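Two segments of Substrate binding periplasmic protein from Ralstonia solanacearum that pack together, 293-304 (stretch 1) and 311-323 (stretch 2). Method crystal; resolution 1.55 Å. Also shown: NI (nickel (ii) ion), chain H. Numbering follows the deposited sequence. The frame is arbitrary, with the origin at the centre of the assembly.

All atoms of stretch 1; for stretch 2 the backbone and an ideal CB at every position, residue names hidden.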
# COMPACT_ATOMS: atom_id res chain seq x y z
N ALA A 293 7.19 4.40 8.66
CA ALA A 293 8.35 4.46 9.53
C ALA A 293 8.28 5.66 10.48
O ALA A 293 8.61 5.55 11.65
CB ALA A 293 9.63 4.52 8.71
N LYS A 294 7.83 6.81 9.96
CA LYS A 294 7.73 8.00 10.79
C LYS A 294 6.66 7.84 11.87
O LYS A 294 6.86 8.28 13.01
CB LYS A 294 7.43 9.23 9.93
CG LYS A 294 7.52 10.54 10.71
CD LYS A 294 7.49 11.75 9.80
CE LYS A 294 7.68 13.03 10.61
NZ LYS A 294 7.68 14.23 9.73
N VAL A 295 5.54 7.22 11.53
CA VAL A 295 4.48 6.99 12.50
C VAL A 295 5.00 6.08 13.61
O VAL A 295 4.77 6.33 14.80
CB VAL A 295 3.25 6.34 11.84
CG1 VAL A 295 2.28 5.82 12.90
CG2 VAL A 295 2.54 7.35 10.95
N LEU A 296 5.71 5.02 13.23
CA LEU A 296 6.27 4.10 14.21
C LEU A 296 7.31 4.81 15.07
O LEU A 296 7.36 4.62 16.28
CB LEU A 296 6.90 2.90 13.50
CG LEU A 296 7.65 1.90 14.38
CD1 LEU A 296 6.74 1.36 15.49
CD2 LEU A 296 8.16 0.76 13.51
N ALA A 297 8.13 5.65 14.44
CA ALA A 297 9.16 6.38 15.17
C ALA A 297 8.57 7.26 16.26
O ALA A 297 9.13 7.36 17.35
CB ALA A 297 10.00 7.22 14.20
N GLU A 298 7.44 7.90 15.97
CA GLU A 298 6.78 8.77 16.95
C GLU A 298 6.31 7.93 18.13
O GLU A 298 6.41 8.35 19.29
CB GLU A 298 5.60 9.49 16.30
CG GLU A 298 4.74 10.33 17.26
CD GLU A 298 5.51 11.42 17.99
OE1 GLU A 298 6.61 11.80 17.55
OE2 GLU A 298 4.98 11.92 19.00
N ALA A 299 5.79 6.74 17.85
CA ALA A 299 5.32 5.86 18.91
C ALA A 299 6.51 5.42 19.76
O ALA A 299 6.43 5.38 20.98
CB ALA A 299 4.61 4.65 18.33
N ILE A 300 7.63 5.10 19.11
CA ILE A 300 8.81 4.67 19.84
C ILE A 300 9.31 5.81 20.72
O ILE A 300 9.72 5.60 21.86
CB ILE A 300 9.93 4.23 18.87
CG1 ILE A 300 9.48 2.99 18.10
CG2 ILE A 300 11.21 3.93 19.65
CD1 ILE A 300 10.46 2.50 17.05
N ARG A 301 9.26 7.03 20.19
CA ARG A 301 9.69 8.21 20.94
C ARG A 301 8.85 8.38 22.20
O ARG A 301 9.38 8.63 23.29
CB ARG A 301 9.57 9.46 20.07
CG ARG A 301 10.16 10.71 20.72
CD ARG A 301 9.89 11.95 19.89
NE ARG A 301 8.48 12.34 19.93
CZ ARG A 301 7.86 12.81 21.01
NH1 ARG A 301 8.53 12.94 22.15
NH2 ARG A 301 6.58 13.13 20.96
N ARG A 302 7.53 8.23 22.05
CA ARG A 302 6.62 8.37 23.18
C ARG A 302 6.76 7.24 24.20
O ARG A 302 6.42 7.41 25.37
CB ARG A 302 5.17 8.43 22.68
CG ARG A 302 4.86 9.62 21.80
CD ARG A 302 3.39 9.65 21.45
NE ARG A 302 3.05 10.77 20.58
CZ ARG A 302 1.81 11.20 20.37
NH1 ARG A 302 0.78 10.61 20.97
NH2 ARG A 302 1.59 12.23 19.56
N ALA A 303 7.26 6.10 23.75
CA ALA A 303 7.43 4.94 24.63
C ALA A 303 8.53 5.13 25.66
O ALA A 303 8.60 4.39 26.64
CB ALA A 303 7.70 3.70 23.80
N GLY A 304 9.39 6.12 25.44
CA GLY A 304 10.46 6.39 26.40
C GLY A 304 11.74 5.62 26.15
O GLY A 304 11.81 4.80 25.24
N UNK A 311 5.47 -1.33 25.47
CA UNK A 311 5.38 0.12 25.56
C UNK A 311 5.13 0.76 24.20
O UNK A 311 4.39 1.73 24.09
CB UNK A 311 6.66 0.69 26.18
N UNK A 312 5.74 0.20 23.16
CA UNK A 312 5.55 0.73 21.82
C UNK A 312 4.11 0.48 21.37
O UNK A 312 3.47 1.34 20.77
CB UNK A 312 6.54 0.10 20.84
N UNK A 313 3.59 -0.71 21.68
CA UNK A 313 2.21 -1.04 21.32
C UNK A 313 1.27 -0.05 22.00
O UNK A 313 0.37 0.51 21.39
CB UNK A 313 1.86 -2.48 21.72
N UNK A 314 1.52 0.16 23.29
CA UNK A 314 0.72 1.07 24.09
C UNK A 314 0.73 2.47 23.48
O UNK A 314 -0.32 3.10 23.31
CB UNK A 314 1.24 1.11 25.53
N UNK A 315 1.92 2.95 23.12
CA UNK A 315 2.06 4.27 22.52
C UNK A 315 1.28 4.38 21.21
O UNK A 315 0.65 5.39 20.94
CB UNK A 315 3.54 4.58 22.28
N UNK A 316 1.33 3.32 20.41
CA UNK A 316 0.62 3.32 19.14
C UNK A 316 -0.88 3.49 19.33
O UNK A 316 -1.52 4.27 18.63
CB UNK A 316 0.91 2.02 18.38
N UNK A 317 -1.44 2.77 20.29
CA UNK A 317 -2.88 2.84 20.55
C UNK A 317 -3.32 4.21 21.04
O UNK A 317 -4.52 4.49 21.08
CB UNK A 317 -3.28 1.78 21.58
N UNK A 318 -2.38 5.07 21.40
CA UNK A 318 -2.75 6.39 21.90
C UNK A 318 -2.39 7.56 20.99
O UNK A 318 -2.53 8.71 21.38
CB UNK A 318 -2.09 6.61 23.26
N UNK A 319 -1.93 7.26 19.78
CA UNK A 319 -1.62 8.33 18.83
C UNK A 319 -2.96 8.92 18.41
O UNK A 319 -3.79 8.24 17.80
CB UNK A 319 -0.82 7.82 17.63
N UNK A 320 -3.18 10.19 18.74
CA UNK A 320 -4.43 10.87 18.40
C UNK A 320 -4.15 12.06 17.49
O UNK A 320 -3.80 13.15 17.97
CB UNK A 320 -5.16 11.33 19.66
N UNK A 321 -4.31 11.85 16.19
CA UNK A 321 -4.08 12.88 15.19
C UNK A 321 -2.63 13.35 15.10
O UNK A 321 -2.36 14.55 14.96
CB UNK A 321 -4.98 14.08 15.49
N UNK A 322 -1.70 12.41 15.18
CA UNK A 322 -0.29 12.76 15.06
C UNK A 322 -0.08 13.19 13.60
O UNK A 322 -0.42 12.44 12.68
CB UNK A 322 0.62 11.60 15.45
N UNK A 323 0.48 14.38 13.41
CA UNK A 323 0.72 14.94 12.08
C UNK A 323 2.10 14.54 11.54
O UNK A 323 3.12 14.98 12.06
CB UNK A 323 0.60 16.46 12.12
NI NI H . -1.48 5.44 28.09

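Helix 311-317 crosses helix 293-303 with N-to-C directions 114° apart and axes as close as 8.0 Å, a spacing that favours small residues where the backbones meet.

At position 311, CA-to-CB points toward A303, the ideal CB 4.0 Å from A303 CB; many side chains would fit, polar ones included. The residue is Q311, whose NE2 lies 3.8 Å from A303 O, and water 5 links the two, its bond to NE2 being weak. Position 312 points sideways between A303 CB and I300 CG1, an apolar setting for a branched aliphatic or leucine. V312 fills it: CG1 lies 4.0 Å from L296 CD1, and CG2 4.1 Å from A303 CB and 4.2 Å from I300 CG1.

Position 313 points away and sets no demand; it is R313. Position 314, sideways and with nothing of stretch 1 within 5.5 Å of its ideal CB, is equally open; it is H314.

Position 315 is the most restrictive. Its CB points toward stretch 1 and already stands 3.3 Å from A299 O, with R302 CB at 4.2 Å, so alanine or glycine suits best. A315 packs its CB 4.1 Å from A299 CB, while water 4 joins its carbonyl O to R302 NH1.

At position 316 CA-to-CB points sideways, its ideal CB 4.5 Å from A299 CB, and a longer apolar chain could turn back over that methyl. L316 does so, CD2 reaching 3.5 Å from A299 CB. Position 317 is out of reach and could be polar; T317 OG1 donates to H314 O at 2.7 Å.

At 318 the ideal CB is 5.4 Å from R302 NH1, which might invite an acid. E318 instead chelates nickel through OE1 and OE2, at 2.3 and 2.2 Å from NI. Position 319 points sideways, between V295 and the R302 guanidinium, and suits a long aliphatic chain. L319 places CD1 3.8 Å from V295 CG1 and CD2 over one guanidinium face, 3.5 Å from R302 CZ.

Position 320 has no partner for its CB, so most side chains would do; R320 forms a salt bridge with the side chain at 321, while water 3 connects its N to R302 NH1. Position 321 points away with positive phi (65°), for which glycine, asparagine or aspartate would be usual; it is D321, its OD2 2.6 Å from R320 NH1.

Position 322 points toward the E298 CG methylene, with room for a large flat side chain. Y322 lays a ring face against E298, CG 3.5 Å from the ring centroid, and its OH lies 3.5 Å from K294 CE. Position 323 points away, and most side chains would do; D323 meets K294 through water 1, using its carbonyl O.

Stretch 2, residues 311-323: QVRHALTELRDYD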
# COMPACT_ATOMS: atom_id res chain seq x y z
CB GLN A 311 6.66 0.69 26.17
CG GLN A 311 6.84 0.35 27.64
CD GLN A 311 8.16 0.86 28.19
OE1 GLN A 311 9.23 0.51 27.70
NE2 GLN A 311 8.08 1.68 29.23
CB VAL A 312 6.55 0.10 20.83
CG1 VAL A 312 6.22 0.51 19.41
CG2 VAL A 312 7.96 0.55 21.19
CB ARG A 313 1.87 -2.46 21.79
CG ARG A 313 0.47 -2.92 21.41
CD ARG A 313 0.04 -4.11 22.26
NE ARG A 313 -0.11 -3.73 23.66
CZ ARG A 313 -1.05 -2.90 24.12
NH1 ARG A 313 -1.93 -2.38 23.29
NH2 ARG A 313 -1.09 -2.60 25.41
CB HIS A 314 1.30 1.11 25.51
CG HIS A 314 0.42 1.79 26.51
ND1 HIS A 314 0.16 3.15 26.47
CD2 HIS A 314 -0.24 1.31 27.58
CE1 HIS A 314 -0.62 3.47 27.48
NE2 HIS A 314 -0.88 2.38 28.17
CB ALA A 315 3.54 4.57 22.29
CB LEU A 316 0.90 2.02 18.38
CG LEU A 316 2.28 1.89 17.74
CD1 LEU A 316 2.55 0.44 17.39
CD2 LEU A 316 2.35 2.77 16.51
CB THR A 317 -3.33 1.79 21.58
OG1 THR A 317 -2.80 2.12 22.87
CG2 THR A 317 -2.84 0.41 21.18
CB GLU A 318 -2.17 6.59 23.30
CG GLU A 318 -2.54 5.45 24.24
CD GLU A 318 -2.16 5.71 25.68
OE1 GLU A 318 -1.00 6.08 25.94
OE2 GLU A 318 -3.03 5.51 26.55
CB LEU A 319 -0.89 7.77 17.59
CG LEU A 319 0.55 7.28 17.77
CD1 LEU A 319 1.09 6.86 16.41
CD2 LEU A 319 1.42 8.38 18.37
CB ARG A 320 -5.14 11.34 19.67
CG ARG A 320 -6.55 11.93 19.46
CD ARG A 320 -7.47 10.93 18.80
NE ARG A 320 -8.89 11.14 19.10
CZ ARG A 320 -9.64 12.12 18.61
NH1 ARG A 320 -9.13 13.03 17.79
NH2 ARG A 320 -10.92 12.18 18.94
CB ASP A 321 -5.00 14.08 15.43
CG ASP A 321 -6.46 13.68 15.54
OD1 ASP A 321 -6.96 12.96 14.64
OD2 ASP A 321 -7.11 14.08 16.53
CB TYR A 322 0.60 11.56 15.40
CG TYR A 322 2.02 11.73 14.95
CD1 TYR A 322 2.81 12.79 15.42
CD2 TYR A 322 2.58 10.86 14.02
CE1 TYR A 322 4.11 12.98 14.96
CE2 TYR A 322 3.88 11.04 13.56
CZ TYR A 322 4.63 12.10 14.03
OH TYR A 322 5.92 12.27 13.55
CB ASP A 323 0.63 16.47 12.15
CG ASP A 323 0.42 17.12 10.80
OD1 ASP A 323 0.82 16.54 9.77
OD2 ASP A 323 -0.13 18.24 10.76
O HOH W 1 5.71 15.74 11.54
O HOH W 2 8.83 10.42 13.86
O HOH W 3 -1.76 11.93 20.71
O HOH W 4 0.90 7.87 22.09
O HOH W 5 10.62 3.63 28.57
O HOH W 6 0.56 6.06 28.84
O HOH W 7 -2.86 4.72 29.78
O HOH W 8 -2.56 7.47 28.35
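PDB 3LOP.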